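Local coordinates for protein TRAP-type C4-dicarboxylate:H+ symport system substrate-binding component DctP (Shewanella oneidensis, PDB 4MX6) that probably captures C4-dicarboxylates such as succinate in the periplasm and hands them to a TRAP-type transporter for uptake, at residues P118-D123 with E332-A337; D125-F130 with V243-V248; A163-K168 with K174-R179. All blocks are in the same frame, centred on the assembly; numbering follows the deposited sequence.

Contact 1: P118-D123 with E332-A337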
# COMPACT_ATOMS: atom_id res chain seq x y z
N PRO A 118 -11.57 -7.37 0.90
CA PRO A 118 -10.83 -8.60 1.17
C PRO A 118 -11.11 -9.70 0.14
O PRO A 118 -12.26 -9.97 -0.20
CB PRO A 118 -11.32 -9.00 2.57
CG PRO A 118 -12.64 -8.27 2.74
CD PRO A 118 -12.47 -7.00 2.01
N PHE A 119 -10.04 -10.31 -0.34
CA PHE A 119 -10.07 -11.40 -1.31
C PHE A 119 -10.69 -10.98 -2.66
O PHE A 119 -11.11 -11.83 -3.45
CB PHE A 119 -10.79 -12.64 -0.74
CG PHE A 119 -10.09 -13.24 0.45
CD1 PHE A 119 -8.96 -14.01 0.29
CD2 PHE A 119 -10.58 -13.03 1.73
CE1 PHE A 119 -8.32 -14.57 1.40
CE2 PHE A 119 -9.94 -13.58 2.82
CZ PHE A 119 -8.82 -14.35 2.65
N LEU A 120 -10.69 -9.69 -2.97
CA LEU A 120 -11.17 -9.24 -4.27
C LEU A 120 -10.27 -9.73 -5.40
O LEU A 120 -10.75 -10.23 -6.43
CB LEU A 120 -11.30 -7.72 -4.29
CG LEU A 120 -11.79 -7.10 -5.59
CD1 LEU A 120 -13.15 -7.66 -6.02
CD2 LEU A 120 -11.84 -5.58 -5.43
N PHE A 121 -8.96 -9.53 -5.24
CA PHE A 121 -7.98 -9.92 -6.23
C PHE A 121 -7.27 -11.20 -5.81
O PHE A 121 -6.82 -11.33 -4.67
CB PHE A 121 -6.94 -8.82 -6.41
CG PHE A 121 -7.54 -7.50 -6.82
CD1 PHE A 121 -8.01 -7.30 -8.10
CD2 PHE A 121 -7.62 -6.46 -5.91
CE1 PHE A 121 -8.57 -6.08 -8.48
CE2 PHE A 121 -8.18 -5.24 -6.30
CZ PHE A 121 -8.65 -5.07 -7.58
N ASN A 122 -7.16 -12.14 -6.73
CA ASN A 122 -6.51 -13.41 -6.42
C ASN A 122 -5.02 -13.22 -6.16
O ASN A 122 -4.42 -13.86 -5.29
CB ASN A 122 -6.66 -14.41 -7.57
CG ASN A 122 -8.08 -14.91 -7.75
OD1 ASN A 122 -8.92 -14.75 -6.87
ND2 ASN A 122 -8.34 -15.54 -8.89
N ASP A 123 -4.43 -12.33 -6.95
CA ASP A 123 -2.98 -12.17 -6.96
C ASP A 123 -2.63 -10.85 -7.64
O ASP A 123 -3.51 -10.12 -8.09
CB ASP A 123 -2.30 -13.37 -7.65
CG ASP A 123 -2.82 -13.60 -9.04
OD1 ASP A 123 -3.17 -12.63 -9.74
OD2 ASP A 123 -2.86 -14.79 -9.45
N GLU A 332 -17.45 -5.42 -10.06
CA GLU A 332 -17.56 -6.43 -11.11
C GLU A 332 -16.38 -6.38 -12.08
O GLU A 332 -15.91 -7.42 -12.55
CB GLU A 332 -18.88 -6.29 -11.86
CG GLU A 332 -20.03 -6.82 -11.03
CD GLU A 332 -21.37 -6.71 -11.71
OE1 GLU A 332 -21.46 -6.05 -12.77
OE2 GLU A 332 -22.34 -7.30 -11.20
N ALA A 333 -15.89 -5.19 -12.37
CA ALA A 333 -14.70 -5.05 -13.21
C ALA A 333 -13.48 -5.66 -12.52
O ALA A 333 -12.66 -6.31 -13.17
CB ALA A 333 -14.44 -3.59 -13.57
N ALA A 334 -13.36 -5.47 -11.21
CA ALA A 334 -12.25 -6.04 -10.47
C ALA A 334 -12.36 -7.57 -10.43
O ALA A 334 -11.38 -8.28 -10.63
CB ALA A 334 -12.21 -5.48 -9.05
N VAL A 335 -13.56 -8.08 -10.15
CA VAL A 335 -13.76 -9.52 -10.09
C VAL A 335 -13.35 -10.14 -11.42
O VAL A 335 -12.67 -11.17 -11.47
CB VAL A 335 -15.24 -9.88 -9.75
CG1 VAL A 335 -15.52 -11.37 -9.96
CG2 VAL A 335 -15.56 -9.49 -8.31
N ALA A 336 -13.78 -9.51 -12.52
CA ALA A 336 -13.51 -10.04 -13.85
C ALA A 336 -12.02 -10.00 -14.19
O ALA A 336 -11.57 -10.80 -15.02
CB ALA A 336 -14.33 -9.29 -14.89
N ALA A 337 -11.27 -9.11 -13.56
CA ALA A 337 -9.82 -9.05 -13.77
C ALA A 337 -9.09 -10.32 -13.31
O ALA A 337 -7.96 -10.57 -13.72
CB ALA A 337 -9.23 -7.81 -13.10
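The loop leading into helix 124-132 meets the C-terminal helix 328-337 of this solute-binding protein through Leu-120 and Phe-121, which close on Ala-334 and Val-335. The contact is wholly apolar. Ala-334 points its methyl at the loop, and three carbons of Leu-120 gather round it, with Leu-120 CD2 nearest to Ala-334 CB at 3.6 Å. Because CG of Leu-120 stands anti to the backbone N (chi1 180°), the branched end of the side chain is carried over to the helix. Its other methyl, CD1, lies 3.8 Å from Val-335 CG2, the two side chains crossing at about a right angle. Phe-121 comes to the same alanine obliquely, its CE1 3.7 Å from Ala-334 CB. The neighbouring leucine also lies over this ring, Leu-120 CG sitting 4.1 Å above the plane of the Phe-121 ring, over its centre. Alanine suits the helix position because a bare methyl lets a leucine and a phenylalanine close in together. With Leu-120 cut back to an alanine, a gap is likely to open beside Ala-334, Val-335 CG2 losing its partner across the contact and the Phe-121 ring the carbon over its face. The polar backbone of the loop is tied separately, for Asn-338, just past the helix segment, bonds to Asn-122 N and Leu-120 O. Around the contact, Phe-121 also packs on Val-127 and Ala-334 on Phe-130, both of helix 124-132, while Phe-119 turns to helix 305-326, touching Arg-308, Trp-311 and Val-312.

Contact 2: D125-F130 with V243-V248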
# COMPACT_ATOMS: atom_id res chain seq x y z
N ASP A 125 -1.15 -10.23 -10.46
CA ASP A 125 -1.49 -10.16 -11.88
C ASP A 125 -2.90 -9.58 -12.06
O ASP A 125 -3.13 -8.75 -12.96
CB ASP A 125 -1.38 -11.54 -12.54
CG ASP A 125 0.07 -12.01 -12.70
OD1 ASP A 125 0.97 -11.16 -12.86
OD2 ASP A 125 0.29 -13.24 -12.67
N ALA A 126 -3.84 -10.00 -11.22
CA ALA A 126 -5.21 -9.49 -11.30
C ALA A 126 -5.25 -8.01 -10.91
O ALA A 126 -5.94 -7.21 -11.54
CB ALA A 126 -6.13 -10.32 -10.42
N VAL A 127 -4.52 -7.66 -9.86
CA VAL A 127 -4.43 -6.27 -9.44
C VAL A 127 -3.97 -5.39 -10.59
O VAL A 127 -4.56 -4.35 -10.90
CB VAL A 127 -3.44 -6.11 -8.25
CG1 VAL A 127 -3.22 -4.66 -7.94
CG2 VAL A 127 -3.95 -6.86 -7.03
N ASN A 128 -2.89 -5.82 -11.23
CA ASN A 128 -2.31 -5.06 -12.32
C ASN A 128 -3.29 -4.92 -13.50
O ASN A 128 -3.42 -3.85 -14.08
CB ASN A 128 -1.02 -5.68 -12.79
CG ASN A 128 -0.24 -4.76 -13.66
OD1 ASN A 128 0.31 -3.77 -13.17
ND2 ASN A 128 -0.16 -5.08 -14.94
N ARG A 129 -3.97 -6.00 -13.86
CA ARG A 129 -4.94 -5.92 -14.95
C ARG A 129 -6.03 -4.90 -14.63
O ARG A 129 -6.42 -4.09 -15.48
CB ARG A 129 -5.55 -7.29 -15.25
CG ARG A 129 -4.70 -8.17 -16.14
CD ARG A 129 -5.45 -9.44 -16.55
NE ARG A 129 -5.11 -10.57 -15.68
CZ ARG A 129 -3.95 -11.21 -15.72
NH1 ARG A 129 -3.00 -10.84 -16.57
NH2 ARG A 129 -3.72 -12.23 -14.91
N PHE A 130 -6.53 -4.93 -13.40
CA PHE A 130 -7.56 -3.97 -13.01
C PHE A 130 -7.01 -2.54 -13.08
O PHE A 130 -7.65 -1.64 -13.63
CB PHE A 130 -8.08 -4.27 -11.61
CG PHE A 130 -9.08 -3.27 -11.12
CD1 PHE A 130 -10.38 -3.25 -11.61
CD2 PHE A 130 -8.72 -2.32 -10.19
CE1 PHE A 130 -11.29 -2.32 -11.14
CE2 PHE A 130 -9.62 -1.37 -9.74
CZ PHE A 130 -10.91 -1.37 -10.21
N VAL A 243 -4.71 -6.58 -1.16
CA VAL A 243 -3.53 -5.99 -1.78
C VAL A 243 -3.09 -4.74 -1.04
O VAL A 243 -3.92 -3.95 -0.59
CB VAL A 243 -3.75 -5.67 -3.29
CG1 VAL A 243 -4.85 -4.64 -3.54
CG2 VAL A 243 -2.46 -5.21 -3.95
N LEU A 244 -1.77 -4.59 -0.90
CA LEU A 244 -1.15 -3.33 -0.50
C LEU A 244 -0.40 -2.81 -1.72
O LEU A 244 0.64 -3.33 -2.09
CB LEU A 244 -0.17 -3.51 0.66
CG LEU A 244 0.77 -2.28 0.92
CD1 LEU A 244 0.01 -1.05 1.33
CD2 LEU A 244 1.85 -2.58 1.95
N ASP A 245 -0.98 -1.79 -2.35
CA ASP A 245 -0.37 -1.09 -3.48
C ASP A 245 -0.46 0.41 -3.21
O ASP A 245 -1.12 0.85 -2.27
CB ASP A 245 -1.08 -1.42 -4.81
CG ASP A 245 -0.37 -2.47 -5.64
OD1 ASP A 245 0.40 -3.28 -5.10
OD2 ASP A 245 -0.60 -2.44 -6.87
N TYR A 246 0.21 1.19 -4.05
CA TYR A 246 0.30 2.63 -3.89
C TYR A 246 -0.22 3.38 -5.11
O TYR A 246 -0.14 2.89 -6.22
CB TYR A 246 1.76 3.02 -3.70
CG TYR A 246 2.51 2.22 -2.67
CD1 TYR A 246 2.14 2.26 -1.35
CD2 TYR A 246 3.58 1.42 -3.04
CE1 TYR A 246 2.84 1.53 -0.38
CE2 TYR A 246 4.31 0.73 -2.09
CZ TYR A 246 3.94 0.78 -0.76
OH TYR A 246 4.70 0.12 0.18
N MET A 247 -0.66 4.62 -4.88
CA MET A 247 -0.77 5.59 -5.97
C MET A 247 0.30 6.65 -5.78
O MET A 247 0.37 7.28 -4.72
CB MET A 247 -2.16 6.25 -6.02
CG MET A 247 -2.35 7.01 -7.32
SD MET A 247 -3.95 7.85 -7.48
CE MET A 247 -5.04 6.44 -7.53
N VAL A 248 1.14 6.83 -6.79
CA VAL A 248 2.12 7.92 -6.80
C VAL A 248 1.37 9.19 -7.23
O VAL A 248 0.72 9.21 -8.28
CB VAL A 248 3.28 7.62 -7.75
CG1 VAL A 248 4.30 8.75 -7.72
CG2 VAL A 248 3.93 6.27 -7.41
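Val-127 of helix 124-132 meets Val-243 and Asp-245 of strand 243-251, two residues whose side chains leave the same side of the strand toward the helix. The apolar part joins the two valines tip to tip. Val-127 CG2 lies 3.8 Å from Val-243 CG2, and the second methyl of the helix residue, CG1, is 4.1 Å from that same Val-243 CG2. On the strand, chi1 of 63° tucks CG1 of Val-243 between the backbone N and the carbonyl carbon and leaves CG2 anti to N, facing the helix. Short, branched valines fit a helix packed this closely on a strand.

The second contact is van der Waals, a carboxylate oxygen against a methyl. Asp-245 and Val-127 run past one another, pointing opposite ways, with Asp-245 OD2 3.6 Å from Val-127 CG1. Asp-245 is buried, yet both its oxygens are hydrogen-bonded: OD2 to the side-chain amide of Gln-131, one helical turn beyond Val-127, and OD1 to the backbone N of Asn-156 on the adjoining strand 148-158. The carboxylate therefore links helix to sheet beside the valines.

Tyr-246, the next residue along, projects to the other side of the strand, where its OH bonds to a succinate and its ring makes a cation-pi contact with Lys-51. One side packed on a helix and the other serving the ligand is consistent with a ligand-facing strand of the two-lobed periplasmic binding proteins, to which TRAP solute-binding proteins belong.

Contact 3: A163-K168 with K174-R179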
# COMPACT_ATOMS: atom_id res chain seq x y z
N ALA A 163 0.16 -12.52 13.91
CA ALA A 163 -0.35 -12.45 15.28
C ALA A 163 0.53 -13.34 16.13
O ALA A 163 1.60 -13.79 15.67
CB ALA A 163 -1.81 -12.90 15.32
N ASN A 164 0.11 -13.62 17.36
CA ASN A 164 0.84 -14.54 18.22
C ASN A 164 0.13 -15.89 18.34
O ASN A 164 0.32 -16.63 19.28
CB ASN A 164 1.11 -13.88 19.57
CG ASN A 164 1.95 -12.64 19.40
OD1 ASN A 164 3.01 -12.69 18.78
ND2 ASN A 164 1.48 -11.52 19.92
N THR A 165 -0.64 -16.20 17.31
CA THR A 165 -1.36 -17.46 17.19
C THR A 165 -1.63 -17.69 15.69
O THR A 165 -1.70 -16.73 14.93
CB THR A 165 -2.68 -17.40 17.98
OG1 THR A 165 -3.21 -18.72 18.16
CG2 THR A 165 -3.69 -16.51 17.28
N PRO A 166 -1.75 -18.96 15.26
CA PRO A 166 -2.13 -19.21 13.87
C PRO A 166 -3.52 -18.67 13.56
O PRO A 166 -4.40 -18.73 14.42
CB PRO A 166 -2.14 -20.74 13.76
CG PRO A 166 -1.30 -21.21 14.88
CD PRO A 166 -1.43 -20.20 15.98
N LEU A 167 -3.71 -18.20 12.34
CA LEU A 167 -5.01 -17.68 11.92
C LEU A 167 -5.60 -18.56 10.81
O LEU A 167 -5.95 -18.11 9.71
CB LEU A 167 -4.91 -16.20 11.55
CG LEU A 167 -4.51 -15.32 12.75
CD1 LEU A 167 -4.06 -13.95 12.29
CD2 LEU A 167 -5.65 -15.20 13.75
N LYS A 168 -5.72 -19.84 11.14
CA LYS A 168 -6.17 -20.86 10.21
C LYS A 168 -7.60 -20.66 9.76
O LYS A 168 -7.95 -20.93 8.61
CB LYS A 168 -6.06 -22.23 10.88
CG LYS A 168 -4.65 -22.78 10.93
CD LYS A 168 -4.25 -23.23 9.53
CE LYS A 168 -3.24 -24.34 9.56
NZ LYS A 168 -3.17 -24.99 8.22
N LYS A 174 -11.07 -13.90 16.55
CA LYS A 174 -12.07 -13.26 17.40
C LYS A 174 -11.43 -12.66 18.64
O LYS A 174 -10.65 -13.32 19.33
CB LYS A 174 -13.17 -14.24 17.81
CG LYS A 174 -14.32 -13.59 18.58
CD LYS A 174 -15.55 -14.48 18.62
CE LYS A 174 -16.73 -13.78 19.29
NZ LYS A 174 -17.23 -12.61 18.50
N GLY A 175 -11.75 -11.40 18.92
CA GLY A 175 -11.30 -10.72 20.12
C GLY A 175 -9.87 -10.19 20.06
O GLY A 175 -9.41 -9.59 21.03
N LEU A 176 -9.17 -10.40 18.96
CA LEU A 176 -7.79 -9.91 18.85
C LEU A 176 -7.78 -8.49 18.30
O LEU A 176 -8.60 -8.13 17.45
CB LEU A 176 -6.96 -10.81 17.93
CG LEU A 176 -6.73 -12.25 18.37
CD1 LEU A 176 -5.82 -12.93 17.36
CD2 LEU A 176 -6.19 -12.37 19.79
N LYS A 177 -6.83 -7.69 18.79
CA LYS A 177 -6.66 -6.32 18.33
C LYS A 177 -5.68 -6.30 17.16
O LYS A 177 -4.54 -6.76 17.31
CB LYS A 177 -6.12 -5.44 19.47
CG LYS A 177 -7.17 -5.04 20.49
CD LYS A 177 -6.59 -4.23 21.66
CE LYS A 177 -5.79 -5.09 22.60
NZ LYS A 177 -5.81 -4.48 23.96
N PHE A 178 -6.11 -5.77 16.02
CA PHE A 178 -5.26 -5.63 14.84
C PHE A 178 -5.10 -4.16 14.50
O PHE A 178 -6.09 -3.44 14.36
CB PHE A 178 -5.85 -6.34 13.62
CG PHE A 178 -5.75 -7.85 13.68
CD1 PHE A 178 -6.69 -8.60 14.36
CD2 PHE A 178 -4.73 -8.51 13.02
CE1 PHE A 178 -6.61 -9.97 14.40
CE2 PHE A 178 -4.65 -9.90 13.06
CZ PHE A 178 -5.59 -10.62 13.75
N ARG A 179 -3.87 -3.71 14.31
CA ARG A 179 -3.67 -2.42 13.67
C ARG A 179 -4.11 -2.52 12.22
O ARG A 179 -3.90 -3.53 11.56
CB ARG A 179 -2.20 -2.00 13.72
CG ARG A 179 -1.90 -0.68 13.01
CD ARG A 179 -1.42 -0.88 11.58
NE ARG A 179 -1.18 0.40 10.91
CZ ARG A 179 -0.62 0.53 9.71
NH1 ARG A 179 -0.51 1.73 9.16
NH2 ARG A 179 -0.19 -0.53 9.05
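Leu-167, Leu-176 and Phe-178 share a first torsion near -60° to -75°, with CG anti to the carbonyl carbon, and this choice turns all three toward the space between the two segments. At Leu-167 this places CG, and chi2 of 165° then sends CD1 and CD2 to different partners. CD1 meets the Phe-178 ring at its edge, in the ring plane, with Leu-167 CD1 3.9 Å from Phe-178 CZ. The other methyl, Leu-167 CD2, lies 4.3 Å from Leu-176 CD1.

That single Leu-176 methyl is shared more widely. Thr-165 CG2 approaches it to 4.2 Å, the side chains crossing obliquely, and Ala-163 CB lies 4.5 Å from Leu-176 CD1. A threonine suits this partly exposed place because its methyl can turn inward. Phe-178 also stacks on Phe-190, which probably limits the turning of the ring that offers its edge to Leu-167.

No hydrogen bond joins the two segments; some of their backbone groups bond to other strands, Ala-163 with His-235 and Leu-176 with Ile-196. The chemistry is thus purely apolar, a fairly loose closure of a short connection that leads into strand 177-180, which carries the succinate-binding Arg-179.

Contacts 1 and 2 touch and are largely buried, with Phe-121 of the first packing on Val-127 of the second and Phe-130 reaching back to Ala-334, making helix 124-132 common ground. Contact 3 stands apart, about 26 Å from contact 2 between centres, and is more peripheral: its centre is 21 Å from that of the chain, against 16 Å and 9 Å for contacts 1 and 2, and two of its five touching residues are partly exposed, against one of four in contact 1. None has a hydrogen bond between its segments. Contacts 1 and 3 are purely apolar, whereas contact 2 adds a buried carboxylate. Contacts 2 and 3 each include a succinate-binding residue; contact 1 lies away from the site.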